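Local coordinates for protein 3-oxo-tetronate kinase (PDB 5DMH) that catalyses the ATP-dependent phosphorylation of 3-oxo-tetronate to 3-oxo-tetronate 4-phosphate in four-carbon acid sugar metabolism, at residues A[287-292]-A[340-345]; A[386-391]-A[429-434]. One frame throughout, in Å; residues are numbered along the deposited sequence.

Both contacts belong to the nucleotide-binding C-terminal domain and join four neighbouring parallel strands, in the order 430-434, 387-391, 288-292, 343-345. Contact 1 pairs 288-292 with 343-345 and closes along the chain before contact 2 pairs 387-391 with 430-434. Their centres lie about 9 Å apart, because the two inner strands, 288-292 and 387-391, are themselves adjacent: Pro287 O lies 2.9 Å from Arg386 N and Leu291 N 2.8 Å from Val389 O, both probable hydrogen bonds. All four strands run the same way, and their C-terminal ends lead toward the bound ADP, where the inferred ATP-binding residues Ala346, Gly392 to Thr395 (running into helix 393-403) and Gly436 follow the strands.

Contact 1 of 2, residues A[287-292]-A[340-345]; sequences PGVVLA and EPVLIY
Val290 and Ala292 bond to Val342 and Ile344 in a parallel beta ladder within the nucleotide-binding domain, where strand 288-292 runs at 12° to strand 343-345. Three backbone hydrogen bonds hold it: Val290 N to Val342 O (3.0 Å), Ile344 N to Val290 O (2.9 Å) and Ala292 N to Ile344 O (2.9 Å). CA-H...O contacts, such as Tyr345 CA to Ala292 O, fill in between them. Toward the N-terminal ends the direct ladder gives way to a water, which donates to Gly288 O and accepts from Val342 N, while the Pro341 ring lies against the carbonyl of Gly288.

Apolar side chains meet on both faces. On the face of Val290, Leu343 swings CD1 back over the neighbouring strand, since its CG is anti to the backbone N (chi1 170°) and chi2 is near 65°; CD1 thereby reaches Val290 CG1 at 3.6 Å and also touches the Ala292 methyl. Trp306 of helix 297-308 packs on both Val290 and Leu343. Leu291 and Ile344 lie side by side on the other face, pointing the same way, under helix 362-382. At the C-terminal end, Tyr345 turns its ring off toward Val303 and Leu307 of helix 297-308; of its side chain, CB stays against Ala292, 3.9 Å from the CB of that alanine.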
# COMPACT_ATOMS: atom_id res chain seq x y z
N PRO A 287 -16.31 17.09 -10.92
CA PRO A 287 -15.84 16.14 -11.92
C PRO A 287 -14.91 15.08 -11.34
O PRO A 287 -14.11 15.32 -10.45
CB PRO A 287 -15.10 17.03 -12.92
CG PRO A 287 -15.72 18.37 -12.77
CD PRO A 287 -16.11 18.48 -11.34
N GLY A 288 -15.04 13.88 -11.89
CA GLY A 288 -14.26 12.75 -11.47
C GLY A 288 -13.54 12.12 -12.65
O GLY A 288 -13.78 12.48 -13.81
N VAL A 289 -12.67 11.17 -12.33
CA VAL A 289 -11.91 10.41 -13.30
C VAL A 289 -11.40 9.11 -12.65
O VAL A 289 -11.22 9.05 -11.42
CB VAL A 289 -10.71 11.24 -13.83
CG1 VAL A 289 -9.72 11.52 -12.68
CG2 VAL A 289 -10.02 10.50 -14.99
N VAL A 290 -11.17 8.09 -13.47
CA VAL A 290 -10.56 6.83 -13.04
C VAL A 290 -9.30 6.65 -13.87
O VAL A 290 -9.36 6.78 -15.08
CB VAL A 290 -11.48 5.63 -13.26
CG1 VAL A 290 -10.92 4.38 -12.62
CG2 VAL A 290 -12.87 5.93 -12.69
N LEU A 291 -8.17 6.46 -13.18
CA LEU A 291 -6.85 6.31 -13.79
C LEU A 291 -6.30 4.95 -13.41
O LEU A 291 -5.98 4.70 -12.22
CB LEU A 291 -5.94 7.43 -13.30
CG LEU A 291 -6.41 8.86 -13.54
CD1 LEU A 291 -5.47 9.86 -12.91
CD2 LEU A 291 -6.57 9.11 -15.04
N ALA A 292 -6.16 4.07 -14.40
CA ALA A 292 -5.81 2.68 -14.10
C ALA A 292 -4.48 2.29 -14.72
O ALA A 292 -4.35 2.22 -15.94
CB ALA A 292 -6.91 1.74 -14.56
N GLU A 340 -19.39 13.15 -17.87
CA GLU A 340 -19.32 12.17 -16.80
C GLU A 340 -17.89 11.69 -16.69
O GLU A 340 -17.09 11.92 -17.60
CB GLU A 340 -20.23 10.98 -17.12
CG GLU A 340 -19.73 10.14 -18.29
CD GLU A 340 -20.80 9.23 -18.89
OE1 GLU A 340 -21.13 8.18 -18.27
OE2 GLU A 340 -21.28 9.56 -20.00
N PRO A 341 -17.56 10.97 -15.61
CA PRO A 341 -16.19 10.48 -15.49
C PRO A 341 -15.84 9.51 -16.59
O PRO A 341 -16.67 8.72 -17.03
CB PRO A 341 -16.19 9.77 -14.12
CG PRO A 341 -17.29 10.45 -13.38
CD PRO A 341 -18.34 10.74 -14.39
N VAL A 342 -14.59 9.60 -17.02
CA VAL A 342 -14.01 8.66 -17.94
C VAL A 342 -12.95 7.83 -17.24
O VAL A 342 -12.44 8.20 -16.18
CB VAL A 342 -13.35 9.36 -19.16
CG1 VAL A 342 -14.33 10.34 -19.82
CG2 VAL A 342 -12.04 10.04 -18.79
N LEU A 343 -12.63 6.70 -17.87
CA LEU A 343 -11.57 5.80 -17.48
C LEU A 343 -10.42 5.94 -18.48
O LEU A 343 -10.64 5.80 -19.70
CB LEU A 343 -12.09 4.36 -17.53
CG LEU A 343 -11.02 3.27 -17.37
CD1 LEU A 343 -10.34 3.28 -16.01
CD2 LEU A 343 -11.63 1.92 -17.65
N ILE A 344 -9.24 6.28 -17.98
CA ILE A 344 -8.01 6.22 -18.76
C ILE A 344 -7.20 5.06 -18.23
O ILE A 344 -6.91 5.02 -17.03
CB ILE A 344 -7.23 7.54 -18.65
CG1 ILE A 344 -8.14 8.73 -18.92
CG2 ILE A 344 -6.00 7.53 -19.56
CD1 ILE A 344 -8.67 8.86 -20.36
N TYR A 345 -6.82 4.13 -19.10
CA TYR A 345 -6.25 2.87 -18.62
C TYR A 345 -5.17 2.31 -19.51
O TYR A 345 -5.26 2.40 -20.72
CB TYR A 345 -7.34 1.79 -18.42
CG TYR A 345 -7.97 1.21 -19.68
CD1 TYR A 345 -8.96 1.89 -20.35
CD2 TYR A 345 -7.56 -0.01 -20.19
CE1 TYR A 345 -9.56 1.38 -21.49
CE2 TYR A 345 -8.13 -0.54 -21.34
CZ TYR A 345 -9.12 0.17 -21.99
OH TYR A 345 -9.71 -0.35 -23.11
O HOH W 1 -12.97 11.97 -16.48

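Contact 2 of 2, residues A[386-391]-A[429-434]; sequences RRFVVA and LALALK
Phe388 and Leu431 cross obliquely on one face of a parallel strand pair in the nucleotide-binding domain, with the CD2 methyl of Leu431 reaching back to Phe388 CB at 3.5 Å. That methyl also approaches CG and CD1 of the ring. Leu429 meets the same ring differently: its CD2 comes to the edge, near the ring plane, 4.2 Å from Phe388 CE1. The methyl also touches Arg386 CD, the two side chains crossing at about a right angle. Bends at chi2 and chi3 carry the arginine across toward segment 429-434, where NE bonds to Pro428 O.

Further along this face, Val390 and Leu433 lie alongside each other and point the same way, Leu433 CD2 lying 4.0 Å from Val390 CG2. Helix 393-403 packs here, Ser396 touching both residues.

On the face of Val389, Lys434 starts with CG anti to the backbone N (chi1 -175°); a bend at chi3 (89°) lays CE against Ala391 CB at 3.6 Å, and chi4 directs NZ to Gln302 OE1, Thr299 OG1 and the carbonyls of Gly436 and Phe438.

Between the two faces, five backbone hydrogen bonds alternate from Ala430 N to Arg386 O (2.8 Å) through to Lys434 N to Val390 O (2.8 Å), the strands 6° from parallel. The Phe388 face is apolar, whereas the Val389 face adds polar ends of Arg387 and Lys434 that bond outside the segments. Lys434 NZ, with more oxygen partners than N-H groups, thus links strand 430-434 to the following residues, including Gly436, an inferred ATP-binding residue.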
# COMPACT_ATOMS: atom_id res chain seq x y z
N ARG A 386 -12.15 17.00 -9.14
CA ARG A 386 -12.09 16.94 -7.68
C ARG A 386 -12.05 15.50 -7.14
O ARG A 386 -11.65 15.29 -6.00
CB ARG A 386 -13.28 17.68 -7.06
CG ARG A 386 -13.34 19.15 -7.42
CD ARG A 386 -12.35 19.96 -6.61
NE ARG A 386 -12.67 19.89 -5.19
CZ ARG A 386 -13.64 20.58 -4.60
NH1 ARG A 386 -14.39 21.41 -5.31
NH2 ARG A 386 -13.86 20.44 -3.30
N ARG A 387 -12.51 14.54 -7.94
CA ARG A 387 -12.55 13.13 -7.49
C ARG A 387 -11.66 12.27 -8.38
O ARG A 387 -11.81 12.27 -9.60
CB ARG A 387 -13.98 12.56 -7.51
CG ARG A 387 -14.99 13.29 -6.61
CD ARG A 387 -16.41 12.74 -6.77
NE ARG A 387 -16.95 13.07 -8.08
CZ ARG A 387 -17.70 12.29 -8.85
NH1 ARG A 387 -18.11 12.75 -10.03
NH2 ARG A 387 -18.05 11.07 -8.48
N PHE A 388 -10.73 11.55 -7.75
CA PHE A 388 -9.77 10.71 -8.45
C PHE A 388 -9.77 9.31 -7.89
O PHE A 388 -9.44 9.11 -6.70
CB PHE A 388 -8.37 11.31 -8.29
CG PHE A 388 -8.22 12.70 -8.81
CD1 PHE A 388 -8.69 13.79 -8.09
CD2 PHE A 388 -7.58 12.94 -10.02
CE1 PHE A 388 -8.53 15.08 -8.57
CE2 PHE A 388 -7.42 14.22 -10.49
CZ PHE A 388 -7.90 15.28 -9.78
N VAL A 389 -10.09 8.34 -8.74
CA VAL A 389 -9.95 6.91 -8.43
C VAL A 389 -8.76 6.38 -9.22
O VAL A 389 -8.73 6.48 -10.43
CB VAL A 389 -11.22 6.12 -8.84
CG1 VAL A 389 -11.04 4.64 -8.56
CG2 VAL A 389 -12.44 6.68 -8.13
N VAL A 390 -7.77 5.86 -8.50
CA VAL A 390 -6.53 5.41 -9.08
C VAL A 390 -6.32 3.93 -8.76
O VAL A 390 -6.34 3.54 -7.60
CB VAL A 390 -5.32 6.21 -8.57
CG1 VAL A 390 -4.07 5.84 -9.36
CG2 VAL A 390 -5.57 7.73 -8.62
N ALA A 391 -6.10 3.13 -9.79
CA ALA A 391 -5.87 1.71 -9.63
C ALA A 391 -4.40 1.42 -9.80
O ALA A 391 -3.83 1.68 -10.87
CB ALA A 391 -6.69 0.93 -10.66
N LEU A 429 -9.58 17.64 -2.46
CA LEU A 429 -9.72 16.58 -3.45
C LEU A 429 -10.14 15.33 -2.72
O LEU A 429 -9.79 15.13 -1.57
CB LEU A 429 -8.41 16.33 -4.20
CG LEU A 429 -7.76 17.56 -4.81
CD1 LEU A 429 -6.42 17.19 -5.44
CD2 LEU A 429 -8.70 18.21 -5.84
N ALA A 430 -10.91 14.48 -3.39
CA ALA A 430 -11.27 13.19 -2.83
C ALA A 430 -10.60 12.12 -3.67
O ALA A 430 -10.70 12.12 -4.90
CB ALA A 430 -12.78 13.00 -2.83
N LEU A 431 -9.88 11.23 -2.99
CA LEU A 431 -9.08 10.21 -3.64
C LEU A 431 -9.42 8.82 -3.15
O LEU A 431 -9.63 8.61 -1.95
CB LEU A 431 -7.61 10.42 -3.31
CG LEU A 431 -6.96 11.76 -3.67
CD1 LEU A 431 -5.54 11.74 -3.15
CD2 LEU A 431 -6.94 11.92 -5.13
N ALA A 432 -9.40 7.85 -4.05
CA ALA A 432 -9.46 6.44 -3.68
C ALA A 432 -8.27 5.80 -4.37
O ALA A 432 -8.18 5.82 -5.60
CB ALA A 432 -10.78 5.80 -4.13
N LEU A 433 -7.33 5.33 -3.57
CA LEU A 433 -6.09 4.78 -4.05
C LEU A 433 -6.16 3.26 -3.86
O LEU A 433 -5.94 2.75 -2.76
CB LEU A 433 -4.91 5.36 -3.27
CG LEU A 433 -4.85 6.89 -3.29
CD1 LEU A 433 -3.61 7.42 -2.57
CD2 LEU A 433 -4.94 7.45 -4.72
N LYS A 434 -6.46 2.58 -4.95
CA LYS A 434 -6.77 1.14 -4.93
C LYS A 434 -5.56 0.28 -5.27
O LYS A 434 -5.10 0.23 -6.39
CB LYS A 434 -7.89 0.86 -5.93
CG LYS A 434 -8.41 -0.58 -5.95
CD LYS A 434 -8.96 -0.90 -7.34
CE LYS A 434 -7.86 -1.45 -8.23
NZ LYS A 434 -7.96 -2.91 -8.38